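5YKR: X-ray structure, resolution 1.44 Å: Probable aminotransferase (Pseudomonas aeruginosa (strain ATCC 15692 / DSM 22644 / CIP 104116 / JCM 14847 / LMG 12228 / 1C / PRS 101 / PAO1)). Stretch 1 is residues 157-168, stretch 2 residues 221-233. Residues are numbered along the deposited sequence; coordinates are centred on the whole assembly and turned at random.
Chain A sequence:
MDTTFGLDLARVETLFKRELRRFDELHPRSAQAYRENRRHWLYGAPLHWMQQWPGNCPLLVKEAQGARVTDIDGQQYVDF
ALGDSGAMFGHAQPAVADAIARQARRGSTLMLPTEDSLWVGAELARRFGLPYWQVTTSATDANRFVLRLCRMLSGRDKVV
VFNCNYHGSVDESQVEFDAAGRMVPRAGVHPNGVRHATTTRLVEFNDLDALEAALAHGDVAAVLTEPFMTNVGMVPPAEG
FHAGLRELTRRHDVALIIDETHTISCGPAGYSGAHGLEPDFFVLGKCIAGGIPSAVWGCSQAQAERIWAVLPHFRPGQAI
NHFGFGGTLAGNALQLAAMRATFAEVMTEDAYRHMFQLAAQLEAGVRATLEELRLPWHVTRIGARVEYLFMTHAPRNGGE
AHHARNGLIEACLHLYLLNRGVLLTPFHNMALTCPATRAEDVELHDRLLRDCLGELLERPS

Stretch 1, residues 157-168: DKVVVFNCNYHG
Stretch 2, residues 221-233: AAVLTEPFMTNVG

How do the backbones pair? The strand through Val-159 and Val-160 runs parallel to the one through Ala-222 and Val-223, their axes 19° apart and 4.8 Å at closest approach, with Val-160 beside Val-223 (CA to CA 4.6 Å). Three hydrogen bonds fix the register: Ala-221 N to Lys-158 O, 2.8 Å; Val-160 N to Ala-222 O, 2.9 Å; and Leu-224 N to Val-160 O, 2.9 Å and nearly straight at 175°. Val-160 thus donates and accepts, its phi/psi of -92/129 extended like the -107/126 of Val-223.

Which apolar side chains pack along the strands? Val-160 and Val-223, both t, share one face of the sheet, with CB of Val-160 3.9 Å from CG2 of Val-223. Phe-162 (m, chi2 -75°) sets CE2 3.8 Å from Val-223 CG1. The valines are compact and branched at CB, and the flat ring of Phe-162 extends the apolar patch; none of the three side chains has a polar group to satisfy.

What does His-167 do? Its m rotamer (chi2 -71°) brings the imidazole nearer the second strand, where Leu-224 (t, p) lies over one ring face, CG 3.7 Å from the ring centroid and 2° off the normal. At the ring edge, CE1 lies 3.6 Å from Glu-226 N. The flat ring thus combines an apolar face with polar nitrogens: NE2 binds water 1 at 2.8 Å, which donates to Leu-224 O (2.7 Å) and accepts from Phe-162 N (3.0 Å).

How do the segments after the paired strands stay together? A type II turn from Phe-162 to Asn-165, with Cys-164 at 66/29, is closed by Asn-165 N to Phe-162 O, 3.1 Å. Met-229 (m, t, p) extends CE to 3.4 Å from Asn-163 O, while Cys-164 CB meets Val-232 CG2 at 3.7 Å. Water 2 joins Cys-164 O (2.9 Å) to Asn-231 N (3.0 Å); water 4 links Tyr-166 N (3.1 Å) to Glu-226 OE1 (2.7 Å). In all, 825 Å² is buried.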

ATOM      1  N   ASP A 157       9.544   1.007  22.773  1.00 12.96           N
ATOM      2  CA  ASP A 157       9.172  -0.012  21.788  1.00 14.76           C
ATOM      3  C   ASP A 157       7.723  -0.466  21.741  1.00 15.36           C
ATOM      4  O   ASP A 157       7.344  -1.080  20.783  1.00 16.38           O
ATOM      5  CB  ASP A 157      10.019  -1.288  21.999  1.00 17.92           C
ATOM      6  CG  ASP A 157      11.449  -1.147  21.489  1.00 21.91           C
ATOM      7  OD1 ASP A 157      11.741  -0.313  20.598  1.00 22.86           O
ATOM      8  OD2 ASP A 157      12.286  -1.880  22.040  1.00 28.89           O
ATOM      9  N   LYS A 158       6.923  -0.170  22.746  1.00 14.58           N
ATOM     10  CA  LYS A 158       5.569  -0.707  22.796  1.00 14.74           C
ATOM     11  C   LYS A 158       4.525   0.252  22.249  1.00 13.72           C
ATOM     12  O   LYS A 158       4.668   1.450  22.371  1.00 13.77           O
ATOM     13  CB  LYS A 158       5.180  -1.218  24.194  1.00 17.73           C
ATOM     14  CG  LYS A 158       6.242  -2.210  24.603  1.00 21.39           C
ATOM     15  CD  LYS A 158       5.823  -3.212  25.558  1.00 22.90           C
ATOM     16  CE  LYS A 158       7.015  -4.104  25.808  1.00 24.84           C
ATOM     17  NZ  LYS A 158       6.813  -4.409  27.137  1.00 28.23           N
ATOM     18  N   VAL A 159       3.501  -0.312  21.636  1.00 12.33           N
ATOM     19  CA  VAL A 159       2.327   0.438  21.212  1.00 12.07           C
ATOM     20  C   VAL A 159       1.158  -0.096  22.037  1.00 10.67           C
ATOM     21  O   VAL A 159       1.023  -1.318  22.199  1.00 11.36           O
ATOM     22  CB  VAL A 159       2.034   0.288  19.692  1.00 13.32           C
ATOM     23  CG1 VAL A 159       1.736  -1.136  19.243  1.00 16.90           C
ATOM     24  CG2 VAL A 159       0.830   1.068  19.271  1.00 13.38           C
ATOM     25  N   VAL A 160       0.287   0.800  22.484  1.00 10.16           N
ATOM     26  CA  VAL A 160      -0.999   0.415  23.054  1.00  9.95           C
ATOM     27  C   VAL A 160      -2.030   0.411  21.937  1.00  9.28           C
ATOM     28  O   VAL A 160      -2.211   1.413  21.216  1.00  9.61           O
ATOM     29  CB  VAL A 160      -1.448   1.378  24.193  1.00 11.32           C
ATOM     30  CG1 VAL A 160      -2.935   1.184  24.524  1.00 12.09           C
ATOM     31  CG2 VAL A 160      -0.574   1.122  25.455  1.00 12.34           C
ATOM     32  N   VAL A 161      -2.749  -0.707  21.857  1.00  9.22           N
ATOM     33  CA  VAL A 161      -3.941  -0.824  21.056  1.00  9.63           C
ATOM     34  C   VAL A 161      -5.086  -1.329  21.968  1.00 10.26           C
ATOM     35  O   VAL A 161      -4.859  -1.779  23.101  1.00  9.94           O
ATOM     36  CB  VAL A 161      -3.790  -1.684  19.817  1.00 10.55           C
ATOM     37  CG1 VAL A 161      -2.724  -1.115  18.889  1.00 12.47           C
ATOM     38  CG2 VAL A 161      -3.467  -3.129  20.188  1.00 11.22           C
ATOM     39  N   PHE A 162      -6.312  -1.244  21.449  1.00 10.59           N
ATOM     40  CA  PHE A 162      -7.505  -1.665  22.185  1.00 10.19           C
ATOM     41  C   PHE A 162      -8.036  -2.999  21.691  1.00 10.35           C
ATOM     42  O   PHE A 162      -7.950  -3.342  20.505  1.00  9.99           O
ATOM     43  CB  PHE A 162      -8.569  -0.552  22.140  1.00 11.20           C
ATOM     44  CG  PHE A 162      -8.108   0.711  22.835  1.00 12.10           C
ATOM     45  CD1 PHE A 162      -8.069   0.772  24.204  1.00 13.88           C
ATOM     46  CD2 PHE A 162      -7.642   1.781  22.147  1.00 16.72           C
ATOM     47  CE1 PHE A 162      -7.612   1.889  24.871  1.00 14.08           C
ATOM     48  CE2 PHE A 162      -7.159   2.892  22.799  1.00 16.52           C
ATOM     49  CZ  PHE A 162      -7.141   2.953  24.163  1.00 15.07           C
ATOM     50  N   ASN A 163      -8.623  -3.766  22.606  1.00 10.33           N
ATOM     51  CA  ASN A 163      -9.104  -5.093  22.242  1.00 10.28           C
ATOM     52  C   ASN A 163     -10.211  -4.950  21.165  1.00 10.20           C
ATOM     53  O   ASN A 163     -11.107  -4.090  21.290  1.00 11.53           O
ATOM     54  CB  ASN A 163      -9.614  -5.825  23.502  1.00 10.38           C
ATOM     55  CG  ASN A 163      -9.832  -7.310  23.284  1.00 10.69           C
ATOM     56  OD1 ASN A 163      -9.159  -7.962  22.479  1.00 12.62           O
ATOM     57  ND2 ASN A 163     -10.893  -7.845  23.952  1.00 11.58           N
ATOM     58  N   CYS A 164     -10.121  -5.783  20.148  1.00  9.40           N
ATOM     59  CA  CYS A 164     -11.035  -5.809  18.992  1.00 10.25           C
ATOM     60  C   CYS A 164     -10.966  -4.557  18.129  1.00 10.40           C
ATOM     61  O   CYS A 164     -11.894  -4.265  17.378  1.00 11.41           O
ATOM     62  CB  CYS A 164     -12.489  -6.139  19.402  1.00 11.07           C
ATOM     63  SG  CYS A 164     -12.620  -7.665  20.327  1.00 14.47           S
ATOM     64  N   ASN A 165      -9.780  -3.935  18.120  1.00  9.98           N
ATOM     65  CA  ASN A 165      -9.439  -2.903  17.165  1.00  9.90           C
ATOM     66  C   ASN A 165      -9.430  -3.441  15.730  1.00  9.46           C
ATOM     67  O   ASN A 165      -9.326  -4.658  15.493  1.00 10.14           O
ATOM     68  CB  ASN A 165      -8.029  -2.354  17.449  1.00 10.03           C
ATOM     69  CG  ASN A 165      -6.912  -3.334  17.108  1.00  9.70           C
ATOM     70  OD1 ASN A 165      -6.607  -3.511  15.943  1.00  9.80           O
ATOM     71  ND2 ASN A 165      -6.317  -3.989  18.127  1.00  9.64           N
ATOM     72  N   TYR A 166      -9.434  -2.517  14.771  1.00  9.26           N
ATOM     73  CA  TYR A 166      -8.830  -2.839  13.449  1.00  9.65           C
ATOM     74  C   TYR A 166      -8.165  -1.596  12.927  1.00  9.31           C
ATOM     75  O   TYR A 166      -8.784  -0.532  12.867  1.00 10.96           O
ATOM     76  CB  TYR A 166      -9.815  -3.387  12.399  1.00 10.86           C
ATOM     77  CG  TYR A 166      -9.122  -3.880  11.130  1.00 12.26           C
ATOM     78  CD1 TYR A 166      -8.312  -4.989  11.196  1.00 12.44           C
ATOM     79  CD2 TYR A 166      -9.256  -3.246   9.902  1.00 13.39           C
ATOM     80  CE1 TYR A 166      -7.643  -5.478  10.099  1.00 11.54           C
ATOM     81  CE2 TYR A 166      -8.584  -3.752   8.764  1.00 12.33           C
ATOM     82  CZ  TYR A 166      -7.782  -4.882   8.897  1.00 12.23           C
ATOM     83  OH  TYR A 166      -7.091  -5.423   7.805  1.00 12.74           O
ATOM     84  N   HIS A 167      -6.897  -1.749  12.505  1.00  8.48           N
ATOM     85  CA  HIS A 167      -6.068  -0.670  11.933  1.00  8.39           C
ATOM     86  C   HIS A 167      -5.390  -1.081  10.621  1.00  8.68           C
ATOM     87  O   HIS A 167      -4.466  -0.363  10.180  1.00  8.97           O
ATOM     88  CB  HIS A 167      -5.059  -0.208  12.960  1.00  9.20           C
ATOM     89  CG  HIS A 167      -5.711   0.358  14.156  1.00  9.22           C
ATOM     90  ND1 HIS A 167      -6.367   1.571  14.145  1.00  9.45           N
ATOM     91  CD2 HIS A 167      -5.862  -0.143  15.409  1.00 10.22           C
ATOM     92  CE1 HIS A 167      -6.926   1.784  15.343  1.00 10.99           C
ATOM     93  NE2 HIS A 167      -6.629   0.757  16.122  1.00 11.61           N
ATOM     94  N   GLY A 168      -5.863  -2.172  10.014  1.00  8.33           N
ATOM     95  CA  GLY A 168      -5.234  -2.740   8.830  1.00  8.46           C
ATOM     96  C   GLY A 168      -4.259  -3.858   9.152  1.00  9.24           C
ATOM     97  O   GLY A 168      -4.274  -4.403  10.264  1.00  9.09           O
ATOM     98  N   ALA A 221       5.478   3.937  23.244  1.00 11.32           N
ATOM     99  CA  ALA A 221       5.747   4.979  22.270  1.00 12.50           C
ATOM    100  C   ALA A 221       4.457   5.708  21.855  1.00 11.48           C
ATOM    101  O   ALA A 221       4.481   6.937  21.591  1.00 14.84           O
ATOM    102  CB  ALA A 221       6.413   4.395  21.056  1.00 12.25           C
ATOM    103  N   ALA A 222       3.366   4.983  21.734  1.00 10.34           N
ATOM    104  CA  ALA A 222       2.118   5.545  21.205  1.00 10.85           C
ATOM    105  C   ALA A 222       0.903   4.735  21.664  1.00 10.41           C
ATOM    106  O   ALA A 222       1.024   3.521  21.885  1.00 10.84           O
ATOM    107  CB  ALA A 222       2.158   5.592  19.695  1.00 12.17           C
ATOM    108  N   VAL A 223      -0.242   5.430  21.670  1.00 10.15           N
ATOM    109  CA  VAL A 223      -1.548   4.814  21.713  1.00 10.50           C
ATOM    110  C   VAL A 223      -2.140   4.988  20.317  1.00  9.83           C
ATOM    111  O   VAL A 223      -2.231   6.124  19.829  1.00 10.89           O
ATOM    112  CB  VAL A 223      -2.492   5.459  22.758  1.00 10.87           C
ATOM    113  CG1 VAL A 223      -3.887   4.893  22.646  1.00 11.94           C
ATOM    114  CG2 VAL A 223      -1.948   5.278  24.167  1.00 11.67           C
ATOM    115  N   LEU A 224      -2.571   3.904  19.705  1.00  9.17           N
ATOM    116  CA  LEU A 224      -3.211   3.908  18.380  1.00  9.07           C
ATOM    117  C   LEU A 224      -4.679   3.527  18.579  1.00  9.43           C
ATOM    118  O   LEU A 224      -4.970   2.439  19.162  1.00  9.73           O
ATOM    119  CB  LEU A 224      -2.556   2.896  17.422  1.00 10.10           C
ATOM    120  CG  LEU A 224      -3.201   2.653  16.059  1.00  9.92           C
ATOM    121  CD1 LEU A 224      -3.325   3.950  15.246  1.00 10.67           C
ATOM    122  CD2 LEU A 224      -2.419   1.652  15.288  1.00 10.87           C
ATOM    123  N   THR A 225      -5.606   4.365  18.113  1.00  9.52           N
ATOM    124  CA  THR A 225      -7.032   4.075  18.312  1.00  9.60           C
ATOM    125  C   THR A 225      -7.912   4.799  17.301  1.00  9.62           C
ATOM    126  O   THR A 225      -7.603   5.932  16.898  1.00  9.73           O
ATOM    127  CB  THR A 225      -7.489   4.437  19.731  1.00 11.07           C
ATOM    128  OG1 THR A 225      -8.828   3.945  19.980  1.00 11.63           O
ATOM    129  CG2 THR A 225      -7.404   5.938  20.024  1.00 11.83           C
ATOM    130  N   GLU A 226      -9.037   4.186  16.948  1.00  9.21           N
ATOM    131  CA  GLU A 226     -10.156   4.956  16.405  1.00  9.27           C
ATOM    132  C   GLU A 226     -10.720   5.804  17.546  1.00  9.98           C
ATOM    133  O   GLU A 226     -10.675   5.406  18.716  1.00 11.22           O
ATOM    134  CB  GLU A 226     -11.246   4.059  15.865  1.00 10.88           C
ATOM    135  CG  GLU A 226     -10.853   3.224  14.655  1.00  9.69           C
ATOM    136  CD  GLU A 226     -12.081   2.509  14.139  1.00  9.93           C
ATOM    137  OE1 GLU A 226     -12.412   1.395  14.686  1.00 10.50           O
ATOM    138  OE2 GLU A 226     -12.763   3.046  13.237  1.00 11.18           O
ATOM    139  N   PRO A 227     -11.314   6.958  17.229  1.00 10.73           N
ATOM    140  CA  PRO A 227     -11.970   7.734  18.299  1.00 11.35           C
ATOM    141  C   PRO A 227     -13.317   7.178  18.750  1.00 10.85           C
ATOM    142  O   PRO A 227     -13.855   7.581  19.785  1.00 13.00           O
ATOM    143  CB  PRO A 227     -12.092   9.125  17.662  1.00 11.10           C
ATOM    144  CG  PRO A 227     -12.244   8.854  16.196  1.00 11.62           C
ATOM    145  CD  PRO A 227     -11.423   7.628  15.908  1.00 10.91           C
ATOM    146  N   PHE A 228     -13.842   6.263  17.938  1.00 11.00           N
ATOM    147  CA  PHE A 228     -15.137   5.608  18.141  1.00 11.01           C
ATOM    148  C   PHE A 228     -14.931   4.294  17.402  1.00 11.15           C
ATOM    149  O   PHE A 228     -14.571   4.332  16.218  1.00 10.84           O
ATOM    150  CB  PHE A 228     -16.191   6.552  17.533  1.00 12.74           C
ATOM    151  CG  PHE A 228     -17.622   6.165  17.743  1.00 14.22           C
ATOM    152  CD1 PHE A 228     -18.171   5.024  17.206  1.00 19.46           C
ATOM    153  CD2 PHE A 228     -18.460   7.066  18.390  1.00 14.02           C
ATOM    154  CE1 PHE A 228     -19.511   4.733  17.400  1.00 22.32           C
ATOM    155  CE2 PHE A 228     -19.787   6.793  18.607  1.00 15.36           C
ATOM    156  CZ  PHE A 228     -20.306   5.628  18.094  1.00 20.23           C
ATOM    157  N   MET A 229     -14.981   3.149  18.103  1.00 12.24           N
ATOM    158  CA  MET A 229     -14.587   1.913  17.426  1.00 11.72           C
ATOM    159  C   MET A 229     -15.658   1.523  16.410  1.00 12.43           C
ATOM    160  O   MET A 229     -16.861   1.642  16.689  1.00 11.97           O
ATOM    161  CB  MET A 229     -14.326   0.771  18.412  1.00 11.55           C
ATOM    162  CG  MET A 229     -13.356   1.143  19.493  1.00 12.10           C
ATOM    163  SD  MET A 229     -12.962  -0.217  20.648  1.00 12.67           S
ATOM    164  CE  MET A 229     -12.049  -1.357  19.596  1.00 13.08           C
ATOM    165  N   THR A 230     -15.242   1.040  15.255  1.00 11.23           N
ATOM    166  CA  THR A 230     -16.159   0.693  14.167  1.00 11.39           C
ATOM    167  C   THR A 230     -15.944  -0.665  13.574  1.00 11.53           C
ATOM    168  O   THR A 230     -16.659  -1.054  12.658  1.00 13.45           O
ATOM    169  CB  THR A 230     -16.084   1.714  13.012  1.00 11.08           C
ATOM    170  OG1 THR A 230     -14.805   1.629  12.384  1.00 11.29           O
ATOM    171  CG2 THR A 230     -16.355   3.137  13.520  1.00 12.78           C
ATOM    172  N   ASN A 231     -14.996  -1.426  14.112  1.00 11.91           N
ATOM    173  CA  ASN A 231     -14.610  -2.693  13.508  1.00 12.84           C
ATOM    174  C   ASN A 231     -14.903  -3.913  14.379  1.00 14.80           C
ATOM    175  O   ASN A 231     -14.288  -4.965  14.207  1.00 16.57           O
ATOM    176  CB  ASN A 231     -13.159  -2.597  13.052  1.00 13.36           C
ATOM    177  CG  ASN A 231     -12.958  -1.645  11.881  1.00 13.61           C
ATOM    178  OD1 ASN A 231     -12.151  -0.633  11.936  1.00 18.65           O
ATOM    179  ND2 ASN A 231     -13.594  -1.984  10.812  1.00 15.51           N
ATOM    180  N   VAL A 232     -15.881  -3.751  15.276  1.00 14.09           N
ATOM    181  CA  VAL A 232     -16.427  -4.861  16.076  1.00 14.78           C
ATOM    182  C   VAL A 232     -17.881  -4.544  16.377  1.00 15.37           C
ATOM    183  O   VAL A 232     -18.329  -4.530  17.535  1.00 17.83           O
ATOM    184  CB  VAL A 232     -15.529  -5.125  17.330  1.00 13.89           C
ATOM    185  CG1 VAL A 232     -15.480  -3.910  18.270  1.00 14.79           C
ATOM    186  CG2 VAL A 232     -15.945  -6.392  18.018  1.00 15.51           C
ATOM    187  N   GLY A 233     -18.608  -4.145  15.337  1.00 14.64           N
ATOM    188  CA  GLY A 233     -19.719  -3.254  15.587  1.00 14.94           C
ATOM    189  C   GLY A 233     -19.190  -1.905  16.077  1.00 13.96           C
ATOM    190  O   GLY A 233     -17.967  -1.645  16.048  1.00 14.34           O
TER
HETATM  191  O   HOH W   1      -6.648   0.361  18.931  1.00 12.10           O
HETATM  192  O   HOH W   2     -12.990  -1.824  16.255  1.00 12.27           O
HETATM  193  O   HOH W   3     -11.647  -6.066  14.622  1.00 20.74           O
HETATM  194  O   HOH W   4     -10.705  -0.087  16.124  1.00 12.87           O